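Local coordinates for protein ornithine carbamoyltransferase (Campylobacter jejuni subsp. jejuni, PDB 3TPF) that catalyses the transfer of the carbamoyl group from carbamoyl phosphate to L-ornithine, giving L-citrulline and phosphate in the arginine biosynthesis pathway, at residues 258-263 with 267-272. Numbering follows the deposited sequence.
Sequences LLHCLP and GYEVSE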
ATOM      1  N   LEU B 258     -24.459 -13.177 -20.367  1.00 44.20           N
ATOM      2  CA  LEU B 258     -24.856 -12.172 -19.378  1.00 43.64           C
ATOM      3  C   LEU B 258     -23.579 -11.527 -18.803  1.00 41.80           C
ATOM      4  O   LEU B 258     -22.717 -12.210 -18.289  1.00 41.53           O
ATOM      5  CB  LEU B 258     -25.675 -12.795 -18.249  1.00 44.58           C
ATOM      6  CG  LEU B 258     -25.960 -11.878 -17.034  1.00 44.23           C
ATOM      7  CD1 LEU B 258     -26.808 -10.707 -17.482  1.00 45.08           C
ATOM      8  CD2 LEU B 258     -26.569 -12.676 -15.908  1.00 45.09           C
ATOM      9  N   LEU B 259     -23.469 -10.229 -18.901  1.00 41.58           N
ATOM     10  CA  LEU B 259     -22.337  -9.502 -18.360  1.00 40.74           C
ATOM     11  C   LEU B 259     -22.773  -8.627 -17.181  1.00 41.94           C
ATOM     12  O   LEU B 259     -23.881  -8.108 -17.181  1.00 44.61           O
ATOM     13  CB  LEU B 259     -21.700  -8.589 -19.395  1.00 40.27           C
ATOM     14  CG  LEU B 259     -20.969  -9.223 -20.562  1.00 40.49           C
ATOM     15  CD1 LEU B 259     -20.381  -8.139 -21.417  1.00 38.74           C
ATOM     16  CD2 LEU B 259     -19.871 -10.196 -19.999  1.00 39.73           C
ATOM     17  N   HIS B 260     -21.930  -8.575 -16.157  1.00 41.96           N
ATOM     18  CA  HIS B 260     -22.117  -7.789 -14.955  1.00 44.19           C
ATOM     19  C   HIS B 260     -20.751  -7.335 -14.480  1.00 44.40           C
ATOM     20  O   HIS B 260     -19.849  -8.135 -14.375  1.00 46.32           O
ATOM     21  CB  HIS B 260     -22.742  -8.634 -13.862  1.00 45.75           C
ATOM     22  CG  HIS B 260     -23.293  -7.840 -12.713  1.00 47.81           C
ATOM     23  ND1 HIS B 260     -22.560  -6.888 -12.037  1.00 47.98           N
ATOM     24  CD2 HIS B 260     -24.504  -7.893 -12.092  1.00 50.07           C
ATOM     25  CE1 HIS B 260     -23.310  -6.374 -11.073  1.00 49.18           C
ATOM     26  NE2 HIS B 260     -24.489  -6.973 -11.078  1.00 49.91           N
ATOM     27  N   CYS B 261     -20.591  -6.055 -14.181  1.00 48.03           N
ATOM     28  CA  CYS B 261     -19.243  -5.501 -13.831  1.00 47.71           C
ATOM     29  C   CYS B 261     -18.852  -5.857 -12.430  1.00 46.90           C
ATOM     30  O   CYS B 261     -17.678  -5.902 -12.115  1.00 49.03           O
ATOM     31  CB  CYS B 261     -19.112  -3.991 -13.990  1.00 49.53           C
ATOM     32  SG  CYS B 261     -20.358  -3.066 -13.048  1.00 70.24           S
ATOM     33  N   LEU B 262     -19.826  -6.137 -11.611  1.00 47.20           N
ATOM     34  CA  LEU B 262     -19.579  -6.639 -10.231  1.00 47.92           C
ATOM     35  C   LEU B 262     -19.305  -5.475  -9.316  1.00 48.31           C
ATOM     36  O   LEU B 262     -18.956  -4.408  -9.775  1.00 50.16           O
ATOM     37  CB  LEU B 262     -18.368  -7.608 -10.122  1.00 43.64           C
ATOM     38  CG  LEU B 262     -18.398  -8.970 -10.807  1.00 41.84           C
ATOM     39  CD1 LEU B 262     -17.171  -9.822 -10.410  1.00 39.08           C
ATOM     40  CD2 LEU B 262     -19.690  -9.714 -10.403  1.00 43.12           C
ATOM     41  N   PRO B 263     -19.460  -5.678  -8.044  1.00 47.26           N
ATOM     42  CA  PRO B 263     -20.064  -6.840  -7.490  1.00 48.86           C
ATOM     43  C   PRO B 263     -21.560  -6.936  -7.803  1.00 51.33           C
ATOM     44  O   PRO B 263     -22.200  -5.934  -8.114  1.00 52.50           O
ATOM     45  CB  PRO B 263     -19.956  -6.587  -5.987  1.00 50.95           C
ATOM     46  CG  PRO B 263     -20.010  -5.098  -5.877  1.00 51.12           C
ATOM     47  CD  PRO B 263     -19.126  -4.693  -7.029  1.00 47.58           C
ATOM     48  N   GLY B 267     -30.560 -11.529  -6.115  1.00 62.73           N
ATOM     49  CA  GLY B 267     -31.921 -11.282  -5.605  1.00 67.07           C
ATOM     50  C   GLY B 267     -32.451  -9.904  -5.974  1.00 67.90           C
ATOM     51  O   GLY B 267     -33.629  -9.589  -5.742  1.00 71.35           O
ATOM     52  N   TYR B 268     -31.566  -9.096  -6.550  1.00 64.77           N
ATOM     53  CA  TYR B 268     -31.905  -7.750  -6.994  1.00 65.14           C
ATOM     54  C   TYR B 268     -31.768  -7.657  -8.514  1.00 63.85           C
ATOM     55  O   TYR B 268     -32.599  -8.207  -9.250  1.00 65.69           O
ATOM     56  CB  TYR B 268     -31.048  -6.718  -6.272  1.00 63.66           C
ATOM     57  CG  TYR B 268     -31.242  -6.790  -4.820  1.00 66.15           C
ATOM     58  CD1 TYR B 268     -30.416  -7.562  -4.032  1.00 64.99           C
ATOM     59  CD2 TYR B 268     -32.362  -6.180  -4.216  1.00 70.27           C
ATOM     60  CE1 TYR B 268     -30.656  -7.689  -2.673  1.00 68.12           C
ATOM     61  CE2 TYR B 268     -32.606  -6.307  -2.863  1.00 73.08           C
ATOM     62  CZ  TYR B 268     -31.748  -7.050  -2.095  1.00 71.97           C
ATOM     63  OH  TYR B 268     -31.969  -7.172  -0.756  1.00 75.35           O
ATOM     64  N   GLU B 269     -30.707  -7.027  -8.999  1.00 61.05           N
ATOM     65  CA  GLU B 269     -30.570  -6.853 -10.439  1.00 59.60           C
ATOM     66  C   GLU B 269     -30.366  -8.181 -11.165  1.00 58.00           C
ATOM     67  O   GLU B 269     -30.547  -8.285 -12.363  1.00 57.69           O
ATOM     68  CB  GLU B 269     -29.423  -5.913 -10.778  1.00 57.38           C
ATOM     69  CG  GLU B 269     -28.037  -6.478 -10.563  1.00 55.05           C
ATOM     70  CD  GLU B 269     -27.503  -6.337  -9.141  1.00 56.44           C
ATOM     71  OE1 GLU B 269     -28.182  -5.744  -8.238  1.00 58.47           O
ATOM     72  OE2 GLU B 269     -26.343  -6.837  -8.953  1.00 55.41           O
ATOM     73  N   VAL B 270     -29.994  -9.193 -10.431  1.00 57.12           N
ATOM     74  CA  VAL B 270     -29.773 -10.469 -11.034  1.00 56.24           C
ATOM     75  C   VAL B 270     -30.131 -11.590 -10.062  1.00 58.35           C
ATOM     76  O   VAL B 270     -29.896 -11.467  -8.848  1.00 60.20           O
ATOM     77  CB  VAL B 270     -28.315 -10.579 -11.512  1.00 52.77           C
ATOM     78  CG1 VAL B 270     -27.378 -10.825 -10.351  1.00 51.62           C
ATOM     79  CG2 VAL B 270     -28.187 -11.711 -12.497  1.00 52.23           C
ATOM     80  N   SER B 271     -30.724 -12.662 -10.576  1.00 59.13           N
ATOM     81  CA  SER B 271     -31.023 -13.830  -9.750  1.00 60.81           C
ATOM     82  C   SER B 271     -29.761 -14.673  -9.545  1.00 58.94           C
ATOM     83  O   SER B 271     -28.903 -14.754 -10.392  1.00 55.56           O
ATOM     84  CB  SER B 271     -32.097 -14.673 -10.382  1.00 62.80           C
ATOM     85  OG  SER B 271     -31.577 -15.400 -11.466  1.00 61.45           O
ATOM     86  N   GLU B 272     -29.723 -15.355  -8.419  1.00 61.97           N
ATOM     87  CA  GLU B 272     -28.642 -16.275  -8.066  1.00 62.22           C
ATOM     88  C   GLU B 272     -28.450 -17.338  -9.150  1.00 61.58           C
ATOM     89  O   GLU B 272     -27.351 -17.559  -9.637  1.00 58.50           O
ATOM     90  CB  GLU B 272     -28.935 -16.969  -6.743  1.00 66.57           C
ATOM     91  CG  GLU B 272     -27.719 -17.650  -6.125  1.00 68.60           C
ATOM     92  CD  GLU B 272     -27.552 -19.137  -6.478  1.00 71.43           C
ATOM     93  OE1 GLU B 272     -28.572 -19.765  -6.837  1.00 77.16           O
ATOM     94  OE2 GLU B 272     -26.420 -19.688  -6.312  1.00 71.17           O
TER
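The imidazole of His260 reaches from strand 257-260 to the carboxylate of Glu269, and NE2 gives a hydrogen bond of 2.8 Å to OE2. The bond is fairly straight, with an N-H...O angle of 162°, and OE2 lies close to the ring plane. Seen from the carboxylate, the donor arrives on the anti side and somewhat out of plane; the two side chains run at about a right angle, their flat groups turned 52° apart. With CG anti to the backbone N (chi1 -165°), the His260 ring is carried off the strand toward the 267-272 loop, while the Glu269 chain bends at chi2 to bring its carboxylate to the ring edge. At the other ring nitrogen, ND1 accepts the backbone N-H of Leu262, 2.9 Å from that N and again near the ring plane. With both nitrogens engaged at the ring edge, the rotation of the imidazole should be well restrained. Beside this polar link, Leu258 and Val270 meet by their methyls, CD2 against CG2 at 3.9 Å, and Val270 CG1 approaches the ring obliquely, 4.5 Å from His260 CD2. Strand 257-260 is outermost, within the chain, of the five parallel strands in the Rossmann-like ornithine-binding domain; the loop packing on it leads to helix 272-277, whose first turn Ser271 N-caps through Ile274 N. Glu269 OE2 also accepts the backbone N-H of Tyr265, so one carboxylate oxygen ties His260 to the intervening loop. The two ring nitrogens thus have opposite roles, NE2 donating and ND1 accepting. By holding the ring, Glu269 is a second-shell partner that probably steadies the ND1 bond to Leu262 N and with it the Cys261-Leu262 segment, predicted to bind carbamoyl phosphate, just before the cis peptide bond to Pro263.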